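Stringent starvation protein B (Caulobacter vibrioides, PDB 2QAS) probably acts as an adaptor that hands ssrA-tagged proteins to the ClpX unfoldase for degradation. Local coordinates at residues W81-G86 with F90-K95; P69-I74 with A109-Y114. One frame throughout, in Å; residues are numbered along the deposited sequence.

Contact 1. Residues W81-G86 with F90-K95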
loop_
_atom_site.group_PDB
_atom_site.type_symbol
_atom_site.label_atom_id
_atom_site.label_comp_id
_atom_site.label_asym_id
_atom_site.label_seq_id
_atom_site.Cartn_x
_atom_site.Cartn_y
_atom_site.Cartn_z
ATOM N N TRP A 81 23.644 10.375 5.532
ATOM C CA TRP A 81 24.582 9.680 4.686
ATOM C C TRP A 81 24.260 8.215 4.645
ATOM O O TRP A 81 23.627 7.681 5.562
ATOM C CB TRP A 81 25.990 9.865 5.256
ATOM C CG TRP A 81 26.441 11.282 5.258
ATOM C CD1 TRP A 81 27.130 11.917 4.267
ATOM C CD2 TRP A 81 26.143 12.282 6.251
ATOM N NE1 TRP A 81 27.273 13.254 4.573
ATOM C CE2 TRP A 81 26.678 13.507 5.781
ATOM C CE3 TRP A 81 25.476 12.262 7.483
ATOM C CZ2 TRP A 81 26.567 14.702 6.499
ATOM C CZ3 TRP A 81 25.364 13.456 8.205
ATOM C CH2 TRP A 81 25.908 14.659 7.709
ATOM N N ASP A 82 24.701 7.577 3.565
ATOM C CA ASP A 82 24.536 6.150 3.373
ATOM C C ASP A 82 23.152 5.602 3.715
ATOM O O ASP A 82 23.019 4.644 4.476
ATOM C CB ASP A 82 25.615 5.443 4.184
ATOM C CG ASP A 82 27.016 5.981 3.868
ATOM O OD1 ASP A 82 27.445 5.897 2.683
ATOM O OD2 ASP A 82 27.690 6.496 4.796
ATOM N N LEU A 83 22.118 6.219 3.154
ATOM C CA LEU A 83 20.759 5.755 3.373
ATOM C C LEU A 83 20.650 4.404 2.661
ATOM O O LEU A 83 20.873 4.316 1.449
ATOM C CB LEU A 83 19.769 6.746 2.768
ATOM C CG LEU A 83 18.303 6.328 2.769
ATOM C CD1 LEU A 83 17.850 6.019 4.175
ATOM C CD2 LEU A 83 17.482 7.432 2.169
ATOM N N ALA A 84 20.330 3.354 3.413
ATOM C CA ALA A 84 20.207 2.011 2.847
ATOM C C ALA A 84 18.835 1.440 3.175
ATOM O O ALA A 84 18.641 0.839 4.230
ATOM C CB ALA A 84 21.278 1.106 3.410
ATOM N N PRO A 85 17.861 1.637 2.274
ATOM C CA PRO A 85 16.503 1.132 2.494
ATOM C C PRO A 85 16.294 -0.313 2.051
ATOM O O PRO A 85 16.100 -0.591 0.867
ATOM C CB PRO A 85 15.638 2.121 1.715
ATOM C CG PRO A 85 16.501 2.470 0.559
ATOM C CD PRO A 85 17.884 2.613 1.166
ATOM N N GLY A 86 16.353 -1.228 3.019
ATOM C CA GLY A 86 16.152 -2.637 2.730
ATOM C C GLY A 86 14.683 -2.878 2.433
ATOM O O GLY A 86 13.911 -1.923 2.317
ATOM N N PHE A 90 15.098 0.225 7.139
ATOM C CA PHE A 90 16.115 1.084 6.535
ATOM C C PHE A 90 17.120 1.535 7.588
ATOM O O PHE A 90 16.796 1.614 8.781
ATOM C CB PHE A 90 15.486 2.315 5.861
ATOM C CG PHE A 90 14.879 3.315 6.823
ATOM C CD1 PHE A 90 13.578 3.153 7.297
ATOM C CD2 PHE A 90 15.605 4.435 7.236
ATOM C CE1 PHE A 90 13.004 4.090 8.168
ATOM C CE2 PHE A 90 15.045 5.376 8.105
ATOM C CZ PHE A 90 13.744 5.206 8.572
ATOM N N SER A 91 18.349 1.792 7.156
ATOM C CA SER A 91 19.364 2.284 8.076
ATOM C C SER A 91 19.961 3.549 7.453
ATOM O O SER A 91 19.971 3.690 6.229
ATOM C CB SER A 91 20.429 1.208 8.382
ATOM O OG SER A 91 21.082 0.746 7.223
ATOM N N VAL A 92 20.411 4.473 8.305
ATOM C CA VAL A 92 20.949 5.771 7.875
ATOM C C VAL A 92 21.937 6.315 8.894
ATOM O O VAL A 92 21.852 5.999 10.079
ATOM C CB VAL A 92 19.846 6.880 7.817
ATOM C CG1 VAL A 92 20.285 8.012 6.924
ATOM C CG2 VAL A 92 18.543 6.310 7.349
ATOM N N THR A 93 22.841 7.171 8.436
ATOM C CA THR A 93 23.787 7.810 9.333
ATOM C C THR A 93 23.347 9.263 9.446
ATOM O O THR A 93 23.154 9.940 8.433
ATOM C CB THR A 93 25.204 7.788 8.778
ATOM O OG1 THR A 93 25.652 6.435 8.680
ATOM C CG2 THR A 93 26.143 8.572 9.696
ATOM N N LEU A 94 23.179 9.733 10.676
ATOM C CA LEU A 94 22.779 11.105 10.936
ATOM C C LEU A 94 23.740 11.689 11.990
ATOM O O LEU A 94 24.555 10.964 12.570
ATOM C CB LEU A 94 21.351 11.124 11.475
ATOM C CG LEU A 94 20.226 10.493 10.651
ATOM C CD1 LEU A 94 18.934 10.537 11.451
ATOM C CD2 LEU A 94 20.063 11.233 9.317
ATOM N N LYS A 95 23.636 12.987 12.254
ATOM C CA LYS A 95 24.499 13.634 13.239
ATOM C C LYS A 95 23.725 14.165 14.422
ATOM O O LYS A 95 22.672 14.775 14.262
ATOM C CB LYS A 95 25.252 14.798 12.607
ATOM C CG LYS A 95 26.485 14.391 11.887
ATOM C CD LYS A 95 27.198 15.593 11.317
ATOM C CE LYS A 95 28.462 15.140 10.612
ATOM N NZ LYS A 95 28.891 16.183 9.668
#
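Trp81 and Thr93 form a hydrogen-bonded antiparallel pair, with Trp81 N 3.0 Å from Thr93 O and Thr93 N 3.0 Å from Trp81 O. Nearer the turn, Ala84 and Ser91 repeat the pattern: Ala84 N lies 2.9 Å from Ser91 O, an almost straight bond (177° at the hydrogen), and Ser91 N is 3.1 Å from Ala84 O. Three residues advance on one strand while two advance on the other, so the register slips by one at a beta bulge, where Asp82 takes a left-handed backbone conformation. In Trp81, CG stands beside the backbone N (chi1 -63°), which turns the indole toward Thr93 and puts Trp81 CE3 3.4 Å from Thr93 O. The extended chain of Lys95 crosses the six-membered ring obliquely, Lys95 NZ ending 3.9 Å from Trp81 CH2; Lys95 also packs on an acidic side chain of the bound peptide and hydrogen-bonds its backbone. Beyond the bulge, Leu83 lies alongside Val92, pointing the same way; Leu83 CD1 touches Val92 CG2, which sits in plane at the edge of the Phe90 ring. Pro85 and Phe90 form a non-hydrogen-bonded pair. On the face bearing Trp81, Thr93 OG1 is held by Arg102 of strand 99-106, the third strand of this sheet. On the other face, Leu83, Pro85 and Phe90 rest against helix 16-35, while Leu94 reaches Ile74 and Leu76 of strand 71-76.

Contact 2. Residues P69-I74 with A109-Y114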
loop_
_atom_site.group_PDB
_atom_site.type_symbol
_atom_site.label_atom_id
_atom_site.label_comp_id
_atom_site.label_asym_id
_atom_site.label_seq_id
_atom_site.Cartn_x
_atom_site.Cartn_y
_atom_site.Cartn_z
ATOM N N PRO A 69 12.688 7.931 24.779
ATOM C CA PRO A 69 11.916 6.824 25.353
ATOM C C PRO A 69 10.969 6.106 24.389
ATOM O O PRO A 69 11.108 4.898 24.173
ATOM C CB PRO A 69 11.178 7.487 26.518
ATOM C CG PRO A 69 11.014 8.909 26.051
ATOM C CD PRO A 69 12.387 9.187 25.492
ATOM N N ASP A 70 10.003 6.827 23.819
ATOM C CA ASP A 70 9.083 6.184 22.886
ATOM C C ASP A 70 9.183 6.665 21.435
ATOM O O ASP A 70 9.556 5.895 20.556
ATOM C CB ASP A 70 7.625 6.302 23.373
ATOM C CG ASP A 70 7.067 7.716 23.260
ATOM O OD1 ASP A 70 5.840 7.846 23.030
ATOM O OD2 ASP A 70 7.842 8.688 23.410
ATOM N N GLU A 71 8.862 7.932 21.189
ATOM C CA GLU A 71 8.890 8.489 19.838
ATOM C C GLU A 71 10.182 9.220 19.498
ATOM O O GLU A 71 10.860 9.750 20.374
ATOM C CB GLU A 71 7.724 9.466 19.656
ATOM C CG GLU A 71 6.348 8.849 19.830
ATOM C CD GLU A 71 5.902 8.076 18.607
ATOM O OE1 GLU A 71 5.737 8.711 17.542
ATOM O OE2 GLU A 71 5.716 6.840 18.705
ATOM N N MET A 72 10.517 9.242 18.214
ATOM C CA MET A 72 11.701 9.951 17.753
ATOM C C MET A 72 11.508 10.325 16.303
ATOM O O MET A 72 11.172 9.481 15.479
ATOM C CB MET A 72 12.977 9.107 17.886
ATOM C CG MET A 72 14.236 9.886 17.505
ATOM S SD MET A 72 15.832 9.021 17.708
ATOM C CE MET A 72 16.724 9.683 16.352
ATOM N N THR A 73 11.706 11.600 15.998
ATOM C CA THR A 73 11.579 12.070 14.632
ATOM C C THR A 73 12.962 12.371 14.082
ATOM O O THR A 73 13.846 12.834 14.807
ATOM C CB THR A 73 10.727 13.356 14.546
ATOM O OG1 THR A 73 9.393 13.069 14.982
ATOM C CG2 THR A 73 10.676 13.881 13.114
ATOM N N ILE A 74 13.160 12.072 12.806
ATOM C CA ILE A 74 14.421 12.368 12.155
ATOM C C ILE A 74 14.057 13.056 10.866
ATOM O O ILE A 74 12.995 12.809 10.306
ATOM C CB ILE A 74 15.273 11.092 11.856
ATOM C CG1 ILE A 74 14.555 10.171 10.876
ATOM C CG2 ILE A 74 15.591 10.365 13.152
ATOM C CD1 ILE A 74 15.296 8.872 10.653
ATOM N N ALA A 109 7.953 0.067 12.600
ATOM C CA ALA A 109 8.086 0.986 13.723
ATOM C C ALA A 109 7.552 2.383 13.408
ATOM O O ALA A 109 7.271 3.155 14.315
ATOM C CB ALA A 109 9.532 1.058 14.153
ATOM N N LEU A 110 7.398 2.695 12.126
ATOM C CA LEU A 110 6.913 4.007 11.712
ATOM C C LEU A 110 5.553 4.387 12.260
ATOM O O LEU A 110 4.663 3.546 12.381
ATOM C CB LEU A 110 6.859 4.089 10.192
ATOM C CG LEU A 110 8.105 4.638 9.508
ATOM C CD1 LEU A 110 9.351 3.941 10.021
ATOM C CD2 LEU A 110 7.944 4.441 8.018
ATOM N N THR A 111 5.393 5.668 12.583
ATOM C CA THR A 111 4.123 6.159 13.088
ATOM C C THR A 111 3.718 7.429 12.348
ATOM O O THR A 111 2.561 7.839 12.389
ATOM C CB THR A 111 4.170 6.445 14.607
ATOM O OG1 THR A 111 4.968 7.601 14.858
ATOM C CG2 THR A 111 4.764 5.265 15.355
ATOM N N ARG A 112 4.658 8.057 11.656
ATOM C CA ARG A 112 4.309 9.265 10.928
ATOM C C ARG A 112 5.277 9.555 9.791
ATOM O O ARG A 112 6.465 9.253 9.886
ATOM C CB ARG A 112 4.256 10.459 11.884
ATOM C CG ARG A 112 3.490 11.639 11.319
ATOM C CD ARG A 112 4.088 12.964 11.751
ATOM N NE ARG A 112 3.377 14.092 11.154
ATOM C CZ ARG A 112 3.866 15.327 11.066
ATOM N NH1 ARG A 112 5.081 15.597 11.538
ATOM N NH2 ARG A 112 3.144 16.294 10.502
ATOM N N PHE A 113 4.752 10.131 8.715
ATOM C CA PHE A 113 5.539 10.478 7.540
ATOM C C PHE A 113 5.082 11.845 7.064
ATOM O O PHE A 113 3.882 12.087 6.965
ATOM C CB PHE A 113 5.309 9.469 6.418
ATOM C CG PHE A 113 6.162 9.716 5.211
ATOM C CD1 PHE A 113 7.520 9.390 5.226
ATOM C CD2 PHE A 113 5.621 10.303 4.067
ATOM C CE1 PHE A 113 8.331 9.650 4.119
ATOM C CE2 PHE A 113 6.419 10.571 2.951
ATOM C CZ PHE A 113 7.780 10.243 2.978
ATOM N N TYR A 114 6.024 12.731 6.759
ATOM C CA TYR A 114 5.670 14.074 6.322
ATOM C C TYR A 114 6.722 14.721 5.421
ATOM O O TYR A 114 7.908 14.710 5.735
ATOM C CB TYR A 114 5.429 14.967 7.557
ATOM C CG TYR A 114 4.894 16.349 7.230
ATOM C CD1 TYR A 114 3.694 16.502 6.540
ATOM C CD2 TYR A 114 5.606 17.504 7.576
ATOM C CE1 TYR A 114 3.206 17.766 6.194
ATOM C CE2 TYR A 114 5.126 18.790 7.229
ATOM C CZ TYR A 114 3.924 18.907 6.538
ATOM O OH TYR A 114 3.427 20.145 6.182
#
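Strands 71-76 and 110-115 flank strand 47-52 in an antiparallel sheet, and a polar bridge between Glu71 and Thr111 passes over this middle strand. With Glu71 CA and Thr111 CA 8.6 Å apart, the two residues meet through their side chains. Thr111 OG1 donates to Glu71 OE1 at 3.0 Å, and the glutamate oxygen accepts through its syn lone pair, on the side of OE2. The glutamate chain bends at its second torsion (chi2 -79°), which swings the carboxylate across toward the threonine. The two groups approach from opposite directions, and Thr111 presents both branches: its hydroxyl to OE1, its methyl CG2 3.8 Å from Glu71 OE2. In Thr111 the hydroxyl stands between the backbone N and the carbonyl carbon (chi1 71°), pointing at the acid.

Beneath the bridge, Thr50 and Lys52 of strand 47-52 touch the Glu71 side chain, and Thr73 OG1 bonds to Thr50 OG1. Leu110 and Phe113 pack on helix 16-35. A classic beta bulge sets Thr111 and Arg112 together against Thr50 of the strand between, so Glu71 and Thr111 are a cross-strand pair one strand apart in an antiparallel sheet. On its other side, strand 71-76 carries the bound peptide: Thr73 makes backbone hydrogen bonds to it, and Met72 and Ile74 pack on its side chains. Such pairing of a peptide with an outermost strand is consistent with a role in tag binding.

Contact 1 is a hairpin of adjacent strands, knitted by four backbone hydrogen bonds and partly buried; contact 2 joins next-but-one strands of the other sheet through one side-chain bond at the surface. Each involves a beta bulge, within the hairpin in contact 1 and against strand 47-52 in contact 2. Along the chain the hairpin is nested inside the loop that contact 2 closes. The two sheets meet where Leu94 CD1 packs on Ile74 CB at 3.7 Å and Phe90 CE1 on Leu110 CD1 at 4.1 Å. Thr73 and Lys95 both make backbone hydrogen bonds to the bound peptide, consistent with a tag-binding groove between the sheets.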